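Local coordinates for Atu0111 protein (Agrobacterium tumefaciens, PDB 2FSQ) that is of unknown function but belongs to a family in the 2H phosphoesterase clan, which may point to activity on phosphate esters, at residues 109-112 and 113-117; 93-97 and 98-102; 62-65 and 66-70. All coordinates share one frame; numbering follows the deposited sequence.

How the contacts relate
The three contacts are local and follow one another along the chain in the order 3, 2, 1. Contact 3 lies at the C-terminal end of helix 54-67, contact 2 in the loop leaving strand 84-92, and contact 1 at the start of helix 111-121, into which that loop leads. Contacts 1 and 2 have centres about 12 Å apart and touch: Arg96 NH1 probably hydrogen-bonds to Thr109 O, Ile111 rests on the Glu93–Arg96 pair, and Val114 meets Trp101. Contact 3 sits across the chain's centre, its own centre about 38 Å from contact 1 and 34 Å from contact 2. The loop and following helix thus form one packed unit, remote from contact 3.

Contact 1 of 3, residues 109-112 and 113-117; sequences TPID and AVTDY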
loop_
_atom_site.group_PDB
_atom_site.type_symbol
_atom_site.label_atom_id
_atom_site.label_comp_id
_atom_site.label_asym_id
_atom_site.label_seq_id
_atom_site.Cartn_x
_atom_site.Cartn_y
_atom_site.Cartn_z
ATOM N N THR A 109 10.636 11.700 -18.668
ATOM C CA THR A 109 9.271 12.051 -19.087
ATOM C C THR A 109 8.516 12.608 -17.887
ATOM O O THR A 109 8.543 11.994 -16.807
ATOM C CB THR A 109 8.509 10.824 -19.617
ATOM O OG1 THR A 109 9.232 10.262 -20.715
ATOM C CG2 THR A 109 7.069 11.185 -20.057
ATOM N N PRO A 110 7.850 13.770 -18.051
ATOM C CA PRO A 110 7.020 14.275 -16.953
ATOM C C PRO A 110 5.986 13.238 -16.506
ATOM O O PRO A 110 5.427 12.516 -17.340
ATOM C CB PRO A 110 6.324 15.485 -17.572
ATOM C CG PRO A 110 7.308 15.950 -18.630
ATOM C CD PRO A 110 7.815 14.678 -19.222
ATOM N N ILE A 111 5.773 13.145 -15.195
ATOM C CA ILE A 111 4.800 12.203 -14.649
ATOM C C ILE A 111 3.432 12.314 -15.352
ATOM O O ILE A 111 2.848 11.303 -15.719
ATOM C CB ILE A 111 4.679 12.335 -13.099
ATOM C CG1 ILE A 111 6.017 12.029 -12.409
ATOM C CG2 ILE A 111 3.579 11.408 -12.547
ATOM C CD1 ILE A 111 6.550 10.618 -12.638
ATOM N N ASP A 112 2.958 13.535 -15.612
ATOM C CA ASP A 112 1.653 13.684 -16.277
ATOM C C ASP A 112 1.587 13.078 -17.682
ATOM O O ASP A 112 0.535 12.566 -18.090
ATOM C CB ASP A 112 1.219 15.150 -16.330
ATOM C CG ASP A 112 0.675 15.654 -15.004
ATOM O OD1 ASP A 112 0.502 14.854 -14.042
ATOM O OD2 ASP A 112 0.395 16.874 -14.932
ATOM N N ALA A 113 2.692 13.145 -18.431
ATOM C CA ALA A 113 2.750 12.501 -19.741
ATOM C C ALA A 113 2.750 10.975 -19.641
ATOM O O ALA A 113 2.191 10.289 -20.485
ATOM C CB ALA A 113 3.944 13.020 -20.572
ATOM N N VAL A 114 3.364 10.428 -18.592
ATOM C CA VAL A 114 3.286 8.983 -18.398
ATOM C C VAL A 114 1.830 8.571 -18.086
ATOM O O VAL A 114 1.331 7.569 -18.604
ATOM C CB VAL A 114 4.243 8.475 -17.289
ATOM C CG1 VAL A 114 4.202 6.967 -17.244
ATOM C CG2 VAL A 114 5.692 8.961 -17.534
ATOM N N THR A 115 1.171 9.356 -17.239
ATOM C CA THR A 115 -0.234 9.144 -16.905
ATOM C C THR A 115 -1.107 9.122 -18.176
ATOM O O THR A 115 -1.935 8.219 -18.344
ATOM C CB THR A 115 -0.711 10.175 -15.874
ATOM O OG1 THR A 115 0.053 10.024 -14.666
ATOM C CG2 THR A 115 -2.196 9.992 -15.564
ATOM N N ASP A 116 -0.872 10.062 -19.096
ATOM C CA ASP A 116 -1.612 10.074 -20.372
ATOM C C ASP A 116 -1.351 8.826 -21.228
ATOM O O ASP A 116 -2.289 8.263 -21.805
ATOM C CB ASP A 116 -1.303 11.335 -21.194
ATOM C CG ASP A 116 -1.675 12.640 -20.469
ATOM O OD1 ASP A 116 -2.553 12.650 -19.579
ATOM O OD2 ASP A 116 -1.093 13.689 -20.829
ATOM N N TYR A 117 -0.087 8.407 -21.329
ATOM C CA TYR A 117 0.299 7.205 -22.087
ATOM C C TYR A 117 -0.442 5.986 -21.553
ATOM O O TYR A 117 -1.008 5.201 -22.323
ATOM C CB TYR A 117 1.834 7.043 -22.066
ATOM C CG TYR A 117 2.459 5.721 -22.531
ATOM C CD1 TYR A 117 2.677 5.453 -23.891
ATOM C CD2 TYR A 117 2.927 4.790 -21.606
ATOM C CE1 TYR A 117 3.308 4.252 -24.311
ATOM C CE2 TYR A 117 3.559 3.597 -22.008
ATOM C CZ TYR A 117 3.753 3.328 -23.360
ATOM O OH TYR A 117 4.385 2.132 -23.750
HETATM O O HOH W 1 -0.298 12.367 -13.260
#
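Ile111 O accepts the backbone N-H of Thr115 at 3.0 Å, and this pair belongs to the opening turn of helix 111-121. Pro110 holds the N-cap position just before it. The Pro110 carbonyl receives Val114 N at 3.2 Å, while Ala113 N adds only a weak bond to the same oxygen because its N-H is poorly aimed, at 121°. One residue further on, Asp112 O takes Asp116 N. Three successive carbonyls are thus engaged as the chain changes from loop to helix.

The Thr115 hydroxyl lies beside its own backbone N (chi1 -62°), which turns OG1 back over the preceding turn to 3.2 Å from Ile111 O, though whether its proton goes to that oxygen is not settled. Its strongest polar partner lies outside this turn: Asn43 ND2 hydrogen-bonds to OG1. A water lies between OG1 and the Asp112 carboxylate, 2.7 Å from Asp112 OD1. That water spans two side chains one helical turn apart on one flank of the helix, where Thr115 also packs against Phe223 and Glu225 of strand 222-226.

The apolar packing begins with Thr109, before the helix. Its OG1 bonds to Pro106 O, an anchor that fixes the side-chain rotation, and its methyl, set opposite the backbone N, is directed at the first helical turn. There Thr109 CG2 reaches Ala113 CB at 3.7 Å and a methyl of Val114 besides. The Thr109 and Val114 side chains run at a slant to each other, and their closest approach is Thr109 CG2 to Val114 CG2, 3.6 Å.

Contact 2 of 3, residues 93-97 and 98-102; sequences ESRRA and LPYWP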
loop_
_atom_site.group_PDB
_atom_site.type_symbol
_atom_site.label_atom_id
_atom_site.label_comp_id
_atom_site.label_asym_id
_atom_site.label_seq_id
_atom_site.Cartn_x
_atom_site.Cartn_y
_atom_site.Cartn_z
ATOM N N GLU A 93 7.928 9.826 -9.248
ATOM C CA GLU A 93 8.966 10.817 -9.501
ATOM C C GLU A 93 10.318 10.441 -8.898
ATOM O O GLU A 93 11.374 10.754 -9.466
ATOM C CB GLU A 93 8.496 12.151 -8.921
ATOM C CG GLU A 93 9.530 13.266 -8.980
ATOM C CD GLU A 93 9.903 13.651 -10.404
ATOM O OE1 GLU A 93 9.012 13.663 -11.274
ATOM O OE2 GLU A 93 11.090 13.951 -10.644
ATOM N N SER A 94 10.255 9.772 -7.744
ATOM C CA SER A 94 11.414 9.394 -6.964
ATOM C C SER A 94 12.121 8.127 -7.440
ATOM O O SER A 94 13.123 7.732 -6.843
ATOM C CB SER A 94 11.009 9.208 -5.504
ATOM O OG SER A 94 9.865 8.371 -5.416
ATOM N N ARG A 95 11.614 7.490 -8.505
ATOM C CA ARG A 95 12.218 6.252 -8.977
ATOM C C ARG A 95 12.203 6.177 -10.509
ATOM O O ARG A 95 11.511 5.355 -11.112
ATOM C CB ARG A 95 11.576 5.031 -8.294
ATOM C CG ARG A 95 12.365 3.760 -8.542
ATOM C CD ARG A 95 12.170 2.724 -7.483
ATOM N NE ARG A 95 10.771 2.413 -7.351
ATOM C CZ ARG A 95 10.283 1.523 -6.492
ATOM N NH1 ARG A 95 8.965 1.333 -6.446
ATOM N NH2 ARG A 95 11.108 0.840 -5.675
ATOM N N ARG A 96 13.000 7.054 -11.117
ATOM C CA ARG A 96 13.048 7.157 -12.564
ATOM C C ARG A 96 14.117 6.212 -13.091
ATOM O O ARG A 96 15.200 6.638 -13.502
ATOM C CB ARG A 96 13.308 8.594 -12.987
ATOM C CG ARG A 96 12.149 9.496 -12.704
ATOM C CD ARG A 96 12.515 10.951 -12.930
ATOM N NE ARG A 96 11.327 11.804 -12.891
ATOM C CZ ARG A 96 10.487 11.969 -13.916
ATOM N NH1 ARG A 96 10.696 11.341 -15.069
ATOM N NH2 ARG A 96 9.433 12.772 -13.785
ATOM N N ALA A 97 13.819 4.915 -13.040
ATOM C CA ALA A 97 14.800 3.893 -13.394
ATOM C C ALA A 97 14.123 2.601 -13.801
ATOM O O ALA A 97 13.080 2.258 -13.249
ATOM C CB ALA A 97 15.710 3.633 -12.202
ATOM N N LEU A 98 14.737 1.871 -14.738
ATOM C CA LEU A 98 14.301 0.501 -15.037
ATOM C C LEU A 98 14.702 -0.361 -13.841
ATOM O O LEU A 98 15.752 -0.123 -13.236
ATOM C CB LEU A 98 14.992 -0.012 -16.303
ATOM C CG LEU A 98 14.894 0.885 -17.549
ATOM C CD1 LEU A 98 15.653 0.274 -18.707
ATOM C CD2 LEU A 98 13.443 1.143 -17.942
ATOM N N PRO A 99 13.917 -1.399 -13.513
ATOM C CA PRO A 99 12.697 -1.913 -14.110
ATOM C C PRO A 99 11.425 -1.346 -13.480
ATOM O O PRO A 99 10.390 -2.038 -13.449
ATOM C CB PRO A 99 12.791 -3.407 -13.802
ATOM C CG PRO A 99 13.377 -3.428 -12.441
ATOM C CD PRO A 99 14.373 -2.267 -12.409
ATOM N N TYR A 100 11.492 -0.107 -13.000
ATOM C CA TYR A 100 10.339 0.539 -12.354
ATOM C C TYR A 100 9.686 1.562 -13.281
ATOM O O TYR A 100 8.890 2.395 -12.844
ATOM C CB TYR A 100 10.779 1.213 -11.043
ATOM C CG TYR A 100 11.571 0.311 -10.140
ATOM C CD1 TYR A 100 12.965 0.327 -10.163
ATOM C CD2 TYR A 100 10.934 -0.623 -9.329
ATOM C CE1 TYR A 100 13.702 -0.523 -9.345
ATOM C CE2 TYR A 100 11.655 -1.484 -8.528
ATOM C CZ TYR A 100 13.037 -1.447 -8.552
ATOM O OH TYR A 100 13.738 -2.306 -7.735
ATOM N N TRP A 101 10.038 1.483 -14.560
ATOM C CA TRP A 101 9.660 2.465 -15.572
ATOM C C TRP A 101 9.551 1.701 -16.892
ATOM O O TRP A 101 10.292 0.739 -17.100
ATOM C CB TRP A 101 10.773 3.498 -15.676
ATOM C CG TRP A 101 10.425 4.780 -16.337
ATOM C CD1 TRP A 101 10.558 5.093 -17.670
ATOM C CD2 TRP A 101 9.922 5.959 -15.698
ATOM N NE1 TRP A 101 10.161 6.384 -17.883
ATOM C CE2 TRP A 101 9.758 6.943 -16.698
ATOM C CE3 TRP A 101 9.599 6.286 -14.369
ATOM C CZ2 TRP A 101 9.266 8.223 -16.411
ATOM C CZ3 TRP A 101 9.115 7.561 -14.096
ATOM C CH2 TRP A 101 8.959 8.510 -15.108
ATOM N N PRO A 102 8.632 2.117 -17.785
ATOM C CA PRO A 102 8.575 1.433 -19.074
ATOM C C PRO A 102 9.782 1.770 -19.936
ATOM O O PRO A 102 10.088 2.940 -20.089
ATOM C CB PRO A 102 7.299 1.981 -19.711
ATOM C CG PRO A 102 7.084 3.306 -19.112
ATOM C CD PRO A 102 7.617 3.180 -17.675
HETATM O O HOH W 2 8.901 4.591 -11.068
#
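Arg95 lays its guanidinium flat on the Tyr100 ring, the two planes only 6° from parallel and the centres 4.1 Å apart. The stack is offset: CZ stands to one side of the ring normal, making an off-centre cation-pi contact, whereas Arg95 CD sits more squarely over the same face and adds a CH-pi contact at 3.8 Å from the ring centroid. A bend at chi3 (57°) folds the end of the arginine along the ring, bringing NE within 3.6 Å of Tyr100 CG. The opposite ring face meets CG of Pro99.

Arg96 treats Trp101 differently. The two side chains run alongside each other in the same direction, with guanidinium and indole planes inclined by 45°, and NH1 comes to 3.3 Å from Trp101 CH2. NH1 also hydrogen-bonds to Leu107 O and Thr109 O. NE and NH2 of the same guanidinium grip the Glu93 carboxylate side-on, one oxygen each; the shorter link, NH2 to OE1, is 2.7 Å.

Two tight turns set these side chains in place. An inverse gamma turn pivots on Arg96, closed by a weak Ala97 N to Arg95 O bond, and residues 97-100 form a type VI beta turn, with cis-Pro99 at its third position and Tyr100 N bonded to Ala97 O at 2.9 Å. A water ties the turns together by donating to both Arg95 O, at 2.7 Å, and Tyr100 O.

Farther out, His171 meets Tyr100 edge-to-face, and Trp101 packs on Val91 of strand 84-92, while its NE1 makes weak hydrogen bonds to Leu105 O and Pro106 O.

Contact 3 of 3, residues 62-65 and 66-70; sequences TRQR and FLDMP
Thr62 and Phe66 lie side by side on the last turns of helix 54-67, pointing the same way, with the threonine methyl CG2 3.8 Å from ring atom CE1. The backbone repeats the same i to i+4 spacing: Phe66 N bonds to Thr62 O, Leu67 N to Arg63 O and Asp68 N to Gln64 O. The buried ring touches Met201 of helix 195-212 and Phe77 of strand 75-77.

Arg63 crosses Leu67 at a slant. Its chain is extended, and NH1 passes 3.5 Å from Leu67 CD1 while NH2 hydrogen-bonds to Thr78 O, which anchors the far end of the guanidinium.

Gln64 and Asp68 cross at about a right angle on an exposed flank of the helix. In the glutamine conformer described here, one of two, a bend at chi2 (55°) swings the amide forward over the next turn, toward Asp68, and NE2 donates to Asp68 OD1 at 2.7 Å. The acceptor lies in the amide plane, but NE2 approaches the carboxylate from above, 39° out of its plane.

Arg65, likewise one of two conformers, also crosses Asp68 nearly perpendicularly. Its CD comes to 3.8 Å from Asp68 OD2, while the charged groups stay apart, and NE has a long, weak ion pair with Glu205. The Met69 side chain, present as selenomethionine, packs on Trp198 and Met201 of helix 195-212; in this Arg65 conformer, Met69 SE sits at the edge of the guanidinium, 4.1 Å from Arg65 NH1.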
loop_
_atom_site.group_PDB
_atom_site.type_symbol
_atom_site.label_atom_id
_atom_site.label_comp_id
_atom_site.label_asym_id
_atom_site.label_seq_id
_atom_site.Cartn_x
_atom_site.Cartn_y
_atom_site.Cartn_z
ATOM N N THR A 62 -8.686 -0.202 14.252
ATOM C CA THR A 62 -7.331 -0.745 14.360
ATOM C C THR A 62 -6.322 0.407 14.340
ATOM O O THR A 62 -5.430 0.492 15.183
ATOM C CB THR A 62 -7.045 -1.725 13.196
ATOM O OG1 THR A 62 -8.059 -2.746 13.170
ATOM C CG2 THR A 62 -5.645 -2.344 13.306
ATOM N N ARG A 63 -6.495 1.292 13.367
ATOM C CA ARG A 63 -5.668 2.480 13.202
ATOM C C ARG A 63 -5.645 3.361 14.468
ATOM O O ARG A 63 -4.572 3.828 14.879
ATOM C CB ARG A 63 -6.174 3.262 11.992
ATOM C CG ARG A 63 -5.397 4.518 11.634
ATOM C CD ARG A 63 -6.084 5.157 10.450
ATOM N NE ARG A 63 -5.451 6.399 9.997
ATOM C CZ ARG A 63 -5.633 7.597 10.543
ATOM N NH1 ARG A 63 -6.454 7.748 11.586
ATOM N NH2 ARG A 63 -4.986 8.651 10.035
ATOM N N GLN A 64 -6.773 3.445 15.176
ATOM C CA GLN A 64 -6.812 4.146 16.474
ATOM C C GLN A 64 -6.013 3.471 17.594
ATOM O O GLN A 64 -5.352 4.154 18.384
ATOM C CB GLN A 64 -8.251 4.413 16.926
ATOM C CG GLN A 64 -8.379 5.257 18.212
ATOM C CD GLN A 64 -7.660 6.604 18.165
ATOM O OE1 GLN A 64 -7.923 7.430 17.302
ATOM N NE2 GLN A 64 -6.766 6.839 19.130
ATOM N N ARG A 65 -6.052 2.137 17.656
ATOM C CA ARG A 65 -5.241 1.424 18.621
ATOM C C ARG A 65 -3.774 1.741 18.386
ATOM O O ARG A 65 -2.991 1.794 19.343
ATOM C CB ARG A 65 -5.481 -0.073 18.542
ATOM C CG ARG A 65 -5.076 -0.806 19.791
ATOM C CD ARG A 65 -5.813 -0.287 21.019
ATOM N NE ARG A 65 -5.695 -1.212 22.136
ATOM C CZ ARG A 65 -4.618 -1.366 22.906
ATOM N NH1 ARG A 65 -3.502 -0.671 22.701
ATOM N NH2 ARG A 65 -4.661 -2.247 23.888
ATOM N N PHE A 66 -3.401 1.933 17.110
ATOM C CA PHE A 66 -2.011 2.275 16.799
ATOM C C PHE A 66 -1.705 3.708 17.265
ATOM O O PHE A 66 -0.664 3.959 17.886
ATOM C CB PHE A 66 -1.746 2.239 15.290
ATOM C CG PHE A 66 -1.625 0.855 14.679
ATOM C CD1 PHE A 66 -2.257 -0.271 15.208
ATOM C CD2 PHE A 66 -0.930 0.719 13.484
ATOM C CE1 PHE A 66 -2.128 -1.521 14.580
ATOM C CE2 PHE A 66 -0.813 -0.498 12.852
ATOM C CZ PHE A 66 -1.412 -1.624 13.389
ATOM N N LEU A 67 -2.613 4.643 16.969
ATOM C CA LEU A 67 -2.452 6.034 17.405
ATOM C C LEU A 67 -2.387 6.141 18.937
ATOM O O LEU A 67 -1.708 7.032 19.473
ATOM C CB LEU A 67 -3.579 6.901 16.838
ATOM C CG LEU A 67 -3.484 7.235 15.339
ATOM C CD1 LEU A 67 -4.816 7.677 14.728
ATOM C CD2 LEU A 67 -2.432 8.315 15.114
ATOM N N ASP A 68 -3.036 5.218 19.649
ATOM C CA ASP A 68 -3.021 5.240 21.130
ATOM C C ASP A 68 -1.627 5.039 21.697
ATOM O O ASP A 68 -1.378 5.415 22.839
ATOM C CB ASP A 68 -3.911 4.143 21.739
ATOM C CG ASP A 68 -5.405 4.401 21.571
ATOM O OD1 ASP A 68 -5.822 5.536 21.260
ATOM O OD2 ASP A 68 -6.173 3.425 21.755
HETATM N N MSE A 69 -0.737 4.410 20.926
HETATM C CA MSE A 69 0.581 4.054 21.415
HETATM C C MSE A 69 1.482 5.291 21.426
HETATM O O MSE A 69 1.406 6.136 20.513
HETATM C CB MSE A 69 1.240 2.980 20.538
HETATM C CG MSE A 69 0.491 1.645 20.424
HETATM SE SE MSE A 69 0.358 0.694 22.127
HETATM C CE MSE A 69 0.916 -1.047 21.557
ATOM N N PRO A 70 2.354 5.395 22.444
ATOM C CA PRO A 70 3.282 6.518 22.466
ATOM C C PRO A 70 4.172 6.566 21.223
ATOM O O PRO A 70 4.479 7.653 20.743
ATOM C CB PRO A 70 4.130 6.290 23.725
ATOM C CG PRO A 70 3.660 5.071 24.348
ATOM C CD PRO A 70 2.491 4.516 23.618
#